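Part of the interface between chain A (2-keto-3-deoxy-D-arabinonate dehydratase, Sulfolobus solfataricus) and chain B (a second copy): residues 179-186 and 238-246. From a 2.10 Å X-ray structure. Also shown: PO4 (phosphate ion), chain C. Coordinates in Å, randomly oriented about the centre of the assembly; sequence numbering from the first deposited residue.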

# COMPACT_ATOMS: atom_id res chain seq x y z
N PRO A 179 -33.57 -12.12 5.21
CA PRO A 179 -32.24 -11.49 5.35
C PRO A 179 -31.77 -11.35 6.80
O PRO A 179 -30.62 -11.66 7.11
CB PRO A 179 -32.43 -10.11 4.70
CG PRO A 179 -33.55 -10.30 3.74
CD PRO A 179 -34.48 -11.27 4.41
N GLN A 180 -32.67 -10.90 7.68
CA GLN A 180 -32.38 -10.78 9.11
C GLN A 180 -32.07 -12.14 9.74
O GLN A 180 -31.24 -12.24 10.64
CB GLN A 180 -33.55 -10.13 9.85
CG GLN A 180 -33.69 -8.64 9.61
CD GLN A 180 -34.86 -8.05 10.37
OE1 GLN A 180 -34.78 -7.81 11.58
NE2 GLN A 180 -35.97 -7.81 9.67
N SER A 181 -32.74 -13.18 9.25
CA SER A 181 -32.56 -14.53 9.76
C SER A 181 -31.25 -15.16 9.28
O SER A 181 -30.80 -16.17 9.84
CB SER A 181 -33.73 -15.42 9.35
OG SER A 181 -33.57 -15.91 8.03
N LYS A 182 -30.64 -14.55 8.26
CA LYS A 182 -29.49 -15.13 7.57
C LYS A 182 -28.19 -14.34 7.71
O LYS A 182 -27.11 -14.93 7.67
CB LYS A 182 -29.78 -15.29 6.07
CG LYS A 182 -30.83 -16.34 5.72
CD LYS A 182 -30.24 -17.73 5.72
CE LYS A 182 -31.26 -18.75 5.24
NZ LYS A 182 -30.69 -20.13 5.29
N ILE A 183 -28.29 -13.02 7.86
CA ILE A 183 -27.12 -12.13 7.76
C ILE A 183 -26.86 -11.37 9.06
O ILE A 183 -27.62 -10.47 9.43
CB ILE A 183 -27.25 -11.09 6.58
CG1 ILE A 183 -27.75 -11.77 5.30
CG2 ILE A 183 -25.91 -10.37 6.33
CD1 ILE A 183 -28.25 -10.79 4.21
N TYR A 184 -25.78 -11.74 9.74
CA TYR A 184 -25.40 -11.14 11.02
C TYR A 184 -24.01 -11.65 11.43
O TYR A 184 -23.48 -12.57 10.80
CB TYR A 184 -26.45 -11.44 12.11
CG TYR A 184 -26.71 -12.91 12.34
CD1 TYR A 184 -26.00 -13.62 13.30
CD2 TYR A 184 -27.68 -13.60 11.60
CE1 TYR A 184 -26.22 -14.98 13.51
CE2 TYR A 184 -27.91 -14.96 11.81
CZ TYR A 184 -27.18 -15.64 12.77
OH TYR A 184 -27.40 -16.98 13.00
N ALA A 185 -23.41 -11.07 12.47
CA ALA A 185 -22.08 -11.49 12.90
C ALA A 185 -22.10 -12.95 13.34
O ALA A 185 -22.88 -13.32 14.21
CB ALA A 185 -21.56 -10.59 14.03
N GLY A 186 -21.25 -13.76 12.72
CA GLY A 186 -21.18 -15.19 13.02
C GLY A 186 -22.30 -16.03 12.43
O GLY A 186 -22.57 -17.13 12.93
P PO4 C . -34.00 -20.94 2.87
O1 PO4 C . -33.09 -21.31 4.01
O2 PO4 C . -33.79 -19.49 2.52
O3 PO4 C . -33.68 -21.82 1.70
O4 PO4 C . -35.44 -21.15 3.26
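Chain B, residues 238-246: QYLIRDNPI

Chain B approaches this part of chain A with a helical segment, continued from earlier in the chain, that leads into a type II beta turn from Ile B241 to Asn B244 and an extended exit through Pro B245 and Ile B246. The two stretches run in the same sense: Gln A180 has Leu B240 as its nearest CA neighbour, 8.1 Å from CA to CA, and four residues later Tyr A184 has Asn B244, with the CA atoms only 4.4 Å apart. The backbones converge as far as Tyr A184 and Asn B244, then separate again. At the wide end a side chain and a water span the gap; at the narrow end the main chain joins in as well.

At the start of chain A, Pro A179 stays out of reach, but its O receives the N of Lys A182 at 3.1 Å and the N of Ile A183 at 2.8 Å, tying up this short segment internally. Gln A180 reaches across the wide end of the gap. Its CA-to-CB bond points sideways, yet an m, t side chain carries OE1 of Gln A180 to 3.9 Å from CD2 of Tyr B239, near the plane of that ring and at its edge. A water sits between the chains here, its O 2.7 Å from OE1 of Gln A180 and 2.6 Å from O of Tyr B239. Ser A181 and Lys A182 play no part in the contact; NZ of Lys A182 instead donates to O1 of a phosphate ion at 3.0 Å.

At Ile A183 and Tyr A184 the chain is extended. O of Ile A183 lies 3.8 Å from OD1 of Asn B244, and CA of Tyr A184 comes to 3.5 Å from the same OD1. Asn B244 is tied to its own chain: its ND2 donates to O of Leu B240 at 3.0 Å, linking the turn back to the helical segment, while its N bonds to O of Ile B241, also at 3.0 Å, closing the turn. Tyr A184 meets chain B close to its backbone, with CB of Tyr A184 3.3 Å from O of Asp B243, while the end of its side chain leads away.

Ala A185 supplies the one direct hydrogen bond between the stretches: N of Ala A185 donates to O of Asp B243 at 2.9 Å, with an angle of 156°. The rule to read here is that a turn held by its own bonds can offer a main-chain carbonyl, that of Asp B243 at positive phi, as the cross-chain acceptor. The O of a second water donates to O of Asp B243 at 2.9 Å and to O of Ala A185 at 2.6 Å, so that O of Asp B243 accepts both the direct bond and a water-mediated link. CB of Ala A185 packs 3.5 Å from CD of Pro B245. Gly A186, with positive phi, makes no contact.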

# COMPACT_ATOMS: atom_id res chain seq x y z
N GLN B 238 -32.02 0.59 14.23
CA GLN B 238 -32.02 -0.35 15.36
C GLN B 238 -32.00 -1.81 14.90
O GLN B 238 -31.16 -2.59 15.34
CB GLN B 238 -33.22 -0.08 16.29
CG GLN B 238 -33.38 -1.09 17.43
CD GLN B 238 -34.68 -0.94 18.22
OE1 GLN B 238 -34.94 -1.70 19.15
NE2 GLN B 238 -35.51 0.04 17.86
N TYR B 239 -32.92 -2.17 14.01
CA TYR B 239 -33.02 -3.55 13.54
C TYR B 239 -31.92 -3.94 12.55
O TYR B 239 -31.55 -5.11 12.45
CB TYR B 239 -34.41 -3.84 12.97
CG TYR B 239 -35.46 -4.06 14.04
CD1 TYR B 239 -36.08 -2.98 14.68
CD2 TYR B 239 -35.82 -5.35 14.43
CE1 TYR B 239 -37.03 -3.19 15.68
CE2 TYR B 239 -36.77 -5.57 15.43
CZ TYR B 239 -37.37 -4.48 16.05
OH TYR B 239 -38.31 -4.69 17.03
N LEU B 240 -31.40 -2.95 11.82
CA LEU B 240 -30.27 -3.16 10.91
C LEU B 240 -29.01 -3.61 11.66
O LEU B 240 -28.38 -4.60 11.29
CB LEU B 240 -29.96 -1.90 10.09
CG LEU B 240 -28.65 -1.91 9.28
CD1 LEU B 240 -28.63 -3.04 8.26
CD2 LEU B 240 -28.40 -0.56 8.60
N ILE B 241 -28.67 -2.88 12.72
CA ILE B 241 -27.40 -3.10 13.43
C ILE B 241 -27.46 -4.16 14.52
O ILE B 241 -26.42 -4.55 15.07
CB ILE B 241 -26.81 -1.77 13.98
CG1 ILE B 241 -27.66 -1.21 15.13
CG2 ILE B 241 -26.63 -0.75 12.85
CD1 ILE B 241 -27.02 -0.03 15.87
N ARG B 242 -28.66 -4.65 14.83
CA ARG B 242 -28.83 -5.68 15.87
C ARG B 242 -28.06 -6.96 15.53
O ARG B 242 -28.38 -7.63 14.55
CB ARG B 242 -30.31 -6.00 16.09
CG ARG B 242 -30.54 -7.05 17.18
CD ARG B 242 -32.01 -7.32 17.39
NE ARG B 242 -32.70 -6.19 18.02
CZ ARG B 242 -34.00 -6.18 18.31
NH1 ARG B 242 -34.76 -7.24 18.03
NH2 ARG B 242 -34.54 -5.11 18.88
N ASP B 243 -27.06 -7.27 16.36
CA ASP B 243 -26.19 -8.44 16.17
C ASP B 243 -25.51 -8.46 14.80
O ASP B 243 -25.06 -9.50 14.32
CB ASP B 243 -26.97 -9.74 16.42
CG ASP B 243 -27.56 -9.81 17.83
OD1 ASP B 243 -26.91 -9.31 18.77
OD2 ASP B 243 -28.67 -10.37 17.98
N ASN B 244 -25.43 -7.28 14.18
CA ASN B 244 -25.03 -7.16 12.79
C ASN B 244 -24.18 -5.91 12.59
O ASN B 244 -24.71 -4.82 12.36
CB ASN B 244 -26.28 -7.12 11.89
CG ASN B 244 -25.95 -7.15 10.41
OD1 ASN B 244 -24.99 -7.79 9.98
ND2 ASN B 244 -26.77 -6.46 9.61
N PRO B 245 -22.85 -6.06 12.68
CA PRO B 245 -21.96 -4.91 12.56
C PRO B 245 -21.99 -4.35 11.15
O PRO B 245 -22.01 -5.10 10.18
CB PRO B 245 -20.58 -5.49 12.88
CG PRO B 245 -20.69 -6.94 12.57
CD PRO B 245 -22.10 -7.32 12.90
N ILE B 246 -22.01 -3.02 11.04
CA ILE B 246 -21.95 -2.35 9.75
C ILE B 246 -20.73 -1.43 9.72
O ILE B 246 -20.38 -0.83 10.73
CB ILE B 246 -23.26 -1.58 9.42
CG1 ILE B 246 -23.60 -0.58 10.54
CG2 ILE B 246 -24.41 -2.56 9.17
CD1 ILE B 246 -24.51 0.56 10.11
O HOH W 1 -32.84 -7.26 13.30
O HOH W 2 -24.25 -11.86 15.87